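Local coordinates for flagellar hook protein FlgE (Caulobacter crescentus CB15, PDB 5AY6) that probably forms, as the building block of the bacterial flagellar hook, part of the universal joint that couples the motor to the filament, at residues G31-K35 against N47-V51; Y52-G56 against E66-D70. One frame throughout, in Å; residues are numbered along the deposited sequence.

Contact 1: G31-K35 against N47-V51; sequences GSPSK and NYDVV
S34 and K35 both face Y48 across a classic beta bulge, in the hairpin of strands 24-39 and 45-53. The hairpin belongs to the part of the hook protein matched by the FlgE third-domain family. K35 and Y48 form an antiparallel hydrogen-bonded pair. K35 N reaches Y48 O at 2.9 Å, and Y48 N returns to K35 O at 3.0 Å. S34 is the extra residue, and its side chain takes over where the backbone ladder breaks. S34 OG lies anti to the carbonyl carbon, chi1 -61°, and in this position accepts the N-H of V50, with V50 N 2.9 Å away. That bond is almost straight, 172° at the hydrogen. The same OG is also bonded to V27 O, so the hydroxyl links V50 of the partner strand to V27 earlier in its own strand. An alanine here would probably leave V50 N and V27 O without the hydroxyl they share. K35 CG, anti to the carbonyl carbon (chi1 -58°), rests 4.1 Å from V50 CG2, while NZ runs on to a salt bridge with E138. The ring of P33 slants across N47, with P33 CG 3.9 Å from N47 CB. The D49 carboxylate folds back to the bulge, where its OD1, met nearly along the C-O axis, accepts S34 N at 3.1 Å.

Contact 2: Y52-G56 against E66-D70; sequences YSSTG and EYLVD
The hairpin of strands 45-53 and 64-73 is joined here beside its connecting loop by a short antiparallel ladder. S53 and L68 form the hydrogen-bonded pair. S53 N meets L68 O at 2.7 Å, and L68 N meets S53 O at 2.8 Å, in the carbonyl plane. Y52 and V69 are the neighbouring non-hydrogen-bonded pair. Their side chains run side by side in the same direction, with Y52 CD1 3.7 Å from V69 CG2. On the face of S53 and L68, the two CB atoms are 3.9 Å apart. T55 OG1 sits between its backbone N and carbonyl carbon, chi1 58°, which leaves T55 CG2 4.0 Å from L68 CD2. Past S53 the strands part, and a water takes the N-H of T55 and donates to E66 O. At the paired end, a second water bridges S53 OG and D70 OD2; S53 OG also bonds S24. S54 OG accepts G56 N at 3.1 Å, an ST turn, and also bonds Y145 O. Strand 76-86 flanks strand 64-73, and its V83 touches V69. Y85 of that strand and V139 of helix 137-140 each touch both Y52 and Y67, and S54 O reaches Y197 OH of strand 195-202.

From the N terminus, strand 24-39 comes first, and its 31-35 part meets 47-51 after a short turn. Contact 1 closes that hairpin. The chain runs straight on along strand 45-53 into 52-56, passes through a loop, and returns as 66-70 to close contact 2. The two loops follow in series, neither nested nor crossed. Strand 45-53 serves both, pairing with 24-39 on one edge and 64-73 on the other. The contacts thus tie together the first three strands of a five-stranded antiparallel meander. Their centres are 16 Å apart. They meet where V51 O lies 2.9 Å from D70 N, a probable hydrogen bond.

Contact 1: G31-K35 against N47-V51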
loop_
_atom_site.group_PDB
_atom_site.type_symbol
_atom_site.label_atom_id
_atom_site.label_comp_id
_atom_site.label_asym_id
_atom_site.label_seq_id
_atom_site.Cartn_x
_atom_site.Cartn_y
_atom_site.Cartn_z
ATOM N N GLY A 31 -4.350 8.096 -24.004
ATOM C CA GLY A 31 -4.685 7.896 -25.403
ATOM C C GLY A 31 -3.519 7.528 -26.299
ATOM O O GLY A 31 -3.695 7.333 -27.501
ATOM N N SER A 32 -2.328 7.437 -25.720
ATOM C CA SER A 32 -1.147 7.033 -26.473
ATOM C C SER A 32 -0.258 6.145 -25.610
ATOM O O SER A 32 -0.271 6.259 -24.385
ATOM C CB SER A 32 -0.375 8.258 -26.963
ATOM O OG SER A 32 0.221 8.944 -25.878
ATOM N N PRO A 33 0.505 5.242 -26.245
ATOM C CA PRO A 33 1.381 4.344 -25.483
ATOM C C PRO A 33 2.433 5.109 -24.690
ATOM O O PRO A 33 2.830 6.205 -25.098
ATOM C CB PRO A 33 2.043 3.486 -26.569
ATOM C CG PRO A 33 1.129 3.588 -27.751
ATOM C CD PRO A 33 0.543 4.961 -27.690
ATOM N N SER A 34 2.861 4.538 -23.568
ATOM C CA SER A 34 3.940 5.103 -22.768
ATOM C C SER A 34 5.176 5.354 -23.623
ATOM O O SER A 34 5.714 6.463 -23.654
ATOM C CB SER A 34 4.297 4.170 -21.606
ATOM O OG SER A 34 3.203 3.974 -20.722
ATOM N N LYS A 35 5.612 4.313 -24.327
ATOM C CA LYS A 35 6.823 4.378 -25.139
ATOM C C LYS A 35 6.530 3.879 -26.551
ATOM O O LYS A 35 5.759 2.934 -26.735
ATOM C CB LYS A 35 7.949 3.555 -24.500
ATOM C CG LYS A 35 8.316 3.974 -23.073
ATOM C CD LYS A 35 8.957 5.353 -23.037
ATOM C CE LYS A 35 9.135 5.839 -21.606
ATOM N NZ LYS A 35 9.934 7.093 -21.539
ATOM N N ASN A 47 5.263 -0.844 -29.435
ATOM C CA ASN A 47 4.760 0.215 -28.575
ATOM C C ASN A 47 4.379 -0.410 -27.240
ATOM O O ASN A 47 3.650 -1.405 -27.198
ATOM C CB ASN A 47 3.560 0.927 -29.199
ATOM C CG ASN A 47 3.901 1.619 -30.505
ATOM O OD1 ASN A 47 5.044 2.010 -30.738
ATOM N ND2 ASN A 47 2.905 1.770 -31.367
ATOM N N TYR A 48 4.883 0.159 -26.154
ATOM C CA TYR A 48 4.667 -0.415 -24.832
ATOM C C TYR A 48 3.983 0.553 -23.881
ATOM O O TYR A 48 4.195 1.762 -23.950
ATOM C CB TYR A 48 5.996 -0.855 -24.206
ATOM C CG TYR A 48 6.618 -2.096 -24.798
ATOM C CD1 TYR A 48 5.961 -3.319 -24.748
ATOM C CD2 TYR A 48 7.882 -2.053 -25.373
ATOM C CE1 TYR A 48 6.534 -4.458 -25.274
ATOM C CE2 TYR A 48 8.464 -3.187 -25.899
ATOM C CZ TYR A 48 7.785 -4.385 -25.848
ATOM O OH TYR A 48 8.360 -5.518 -26.374
ATOM N N ASP A 49 3.170 0.010 -22.984
ATOM C CA ASP A 49 2.718 0.760 -21.823
ATOM C C ASP A 49 3.600 0.377 -20.648
ATOM O O ASP A 49 3.934 -0.797 -20.468
ATOM C CB ASP A 49 1.246 0.483 -21.512
ATOM C CG ASP A 49 0.301 1.276 -22.399
ATOM O OD1 ASP A 49 0.691 2.371 -22.854
ATOM O OD2 ASP A 49 -0.831 0.802 -22.634
ATOM N N VAL A 50 4.002 1.368 -19.864
ATOM C CA VAL A 50 4.807 1.105 -18.682
ATOM C C VAL A 50 4.025 1.514 -17.445
ATOM O O VAL A 50 3.615 2.665 -17.308
ATOM C CB VAL A 50 6.151 1.849 -18.729
ATOM C CG1 VAL A 50 7.024 1.444 -17.539
ATOM C CG2 VAL A 50 6.865 1.565 -20.039
ATOM N N VAL A 51 3.810 0.563 -16.546
ATOM C CA VAL A 51 3.027 0.825 -15.351
ATOM C C VAL A 51 3.857 0.573 -14.100
ATOM O O VAL A 51 4.240 -0.565 -13.823
ATOM C CB VAL A 51 1.754 -0.052 -15.300
ATOM C CG1 VAL A 51 0.902 0.307 -14.087
ATOM C CG2 VAL A 51 0.947 0.090 -16.588
#

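Contact 2: Y52-G56 against E66-D70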
loop_
_atom_site.group_PDB
_atom_site.type_symbol
_atom_site.label_atom_id
_atom_site.label_comp_id
_atom_site.label_asym_id
_atom_site.label_seq_id
_atom_site.Cartn_x
_atom_site.Cartn_y
_atom_site.Cartn_z
ATOM N N TYR A 52 4.148 1.642 -13.364
ATOM C CA TYR A 52 4.757 1.533 -12.047
ATOM C C TYR A 52 3.662 1.382 -11.004
ATOM O O TYR A 52 2.681 2.120 -11.033
ATOM C CB TYR A 52 5.598 2.762 -11.712
ATOM C CG TYR A 52 6.792 3.006 -12.603
ATOM C CD1 TYR A 52 7.990 2.334 -12.394
ATOM C CD2 TYR A 52 6.734 3.939 -13.628
ATOM C CE1 TYR A 52 9.094 2.573 -13.196
ATOM C CE2 TYR A 52 7.831 4.186 -14.435
ATOM C CZ TYR A 52 9.006 3.500 -14.215
ATOM O OH TYR A 52 10.096 3.744 -15.017
ATOM N N SER A 53 3.833 0.438 -10.085
ATOM C CA SER A 53 2.873 0.261 -9.000
ATOM C C SER A 53 3.536 0.351 -7.632
ATOM O O SER A 53 4.672 -0.088 -7.447
ATOM C CB SER A 53 2.145 -1.076 -9.132
ATOM O OG SER A 53 1.283 -1.064 -10.255
ATOM N N SER A 54 2.814 0.919 -6.676
ATOM C CA SER A 54 3.263 0.955 -5.294
ATOM C C SER A 54 3.261 -0.452 -4.690
ATOM O O SER A 54 2.350 -1.241 -4.929
ATOM C CB SER A 54 2.377 1.895 -4.476
ATOM O OG SER A 54 2.502 1.635 -3.091
ATOM N N THR A 55 4.296 -0.760 -3.919
ATOM C CA THR A 55 4.406 -2.052 -3.251
ATOM C C THR A 55 3.500 -2.159 -2.039
ATOM O O THR A 55 3.279 -3.253 -1.522
ATOM C CB THR A 55 5.837 -2.309 -2.775
ATOM O OG1 THR A 55 6.225 -1.248 -1.892
ATOM C CG2 THR A 55 6.796 -2.370 -3.953
ATOM N N GLY A 56 3.005 -1.021 -1.560
ATOM C CA GLY A 56 2.205 -1.001 -0.347
ATOM C C GLY A 56 3.058 -1.195 0.895
ATOM O O GLY A 56 2.541 -1.383 1.994
ATOM N N GLU A 66 11.632 0.991 -3.613
ATOM C CA GLU A 66 11.194 -0.111 -4.469
ATOM C C GLU A 66 9.818 0.127 -5.079
ATOM O O GLU A 66 8.917 0.662 -4.427
ATOM C CB GLU A 66 11.187 -1.425 -3.688
ATOM C CG GLU A 66 12.557 -1.812 -3.159
ATOM C CD GLU A 66 12.566 -3.181 -2.511
ATOM O OE1 GLU A 66 11.477 -3.760 -2.327
ATOM O OE2 GLU A 66 13.667 -3.677 -2.185
ATOM N N TYR A 67 9.668 -0.283 -6.336
ATOM C CA TYR A 67 8.404 -0.150 -7.049
ATOM C C TYR A 67 8.138 -1.402 -7.885
ATOM O O TYR A 67 9.073 -2.070 -8.326
ATOM C CB TYR A 67 8.419 1.090 -7.956
ATOM C CG TYR A 67 8.813 2.381 -7.265
ATOM C CD1 TYR A 67 7.888 3.104 -6.517
ATOM C CD2 TYR A 67 10.103 2.890 -7.381
ATOM C CE1 TYR A 67 8.243 4.291 -5.888
ATOM C CE2 TYR A 67 10.465 4.082 -6.755
ATOM C CZ TYR A 67 9.531 4.775 -6.012
ATOM O OH TYR A 67 9.881 5.957 -5.388
ATOM N N LEU A 68 6.866 -1.722 -8.103
ATOM C CA LEU A 68 6.516 -2.802 -9.021
ATOM C C LEU A 68 6.418 -2.236 -10.431
ATOM O O LEU A 68 6.025 -1.082 -10.608
ATOM C CB LEU A 68 5.193 -3.463 -8.626
ATOM C CG LEU A 68 5.091 -4.026 -7.209
ATOM C CD1 LEU A 68 3.761 -4.743 -7.015
ATOM C CD2 LEU A 68 6.257 -4.964 -6.930
ATOM N N VAL A 69 6.774 -3.044 -11.427
ATOM C CA VAL A 69 6.704 -2.616 -12.821
ATOM C C VAL A 69 6.028 -3.655 -13.708
ATOM O O VAL A 69 6.367 -4.841 -13.660
ATOM C CB VAL A 69 8.107 -2.333 -13.401
ATOM C CG1 VAL A 69 8.009 -1.959 -14.876
ATOM C CG2 VAL A 69 8.807 -1.237 -12.621
ATOM N N ASP A 70 5.071 -3.204 -14.518
ATOM C CA ASP A 70 4.493 -4.031 -15.576
ATOM C C ASP A 70 4.791 -3.413 -16.936
ATOM O O ASP A 70 4.624 -2.205 -17.126
ATOM C CB ASP A 70 2.978 -4.182 -15.408
ATOM C CG ASP A 70 2.598 -5.003 -14.191
ATOM O OD1 ASP A 70 3.177 -6.096 -13.999
ATOM O OD2 ASP A 70 1.717 -4.551 -13.433
HETATM O O HOH W 1 2.845 -2.366 -12.128
HETATM O O HOH W 2 6.257 1.298 -3.764
#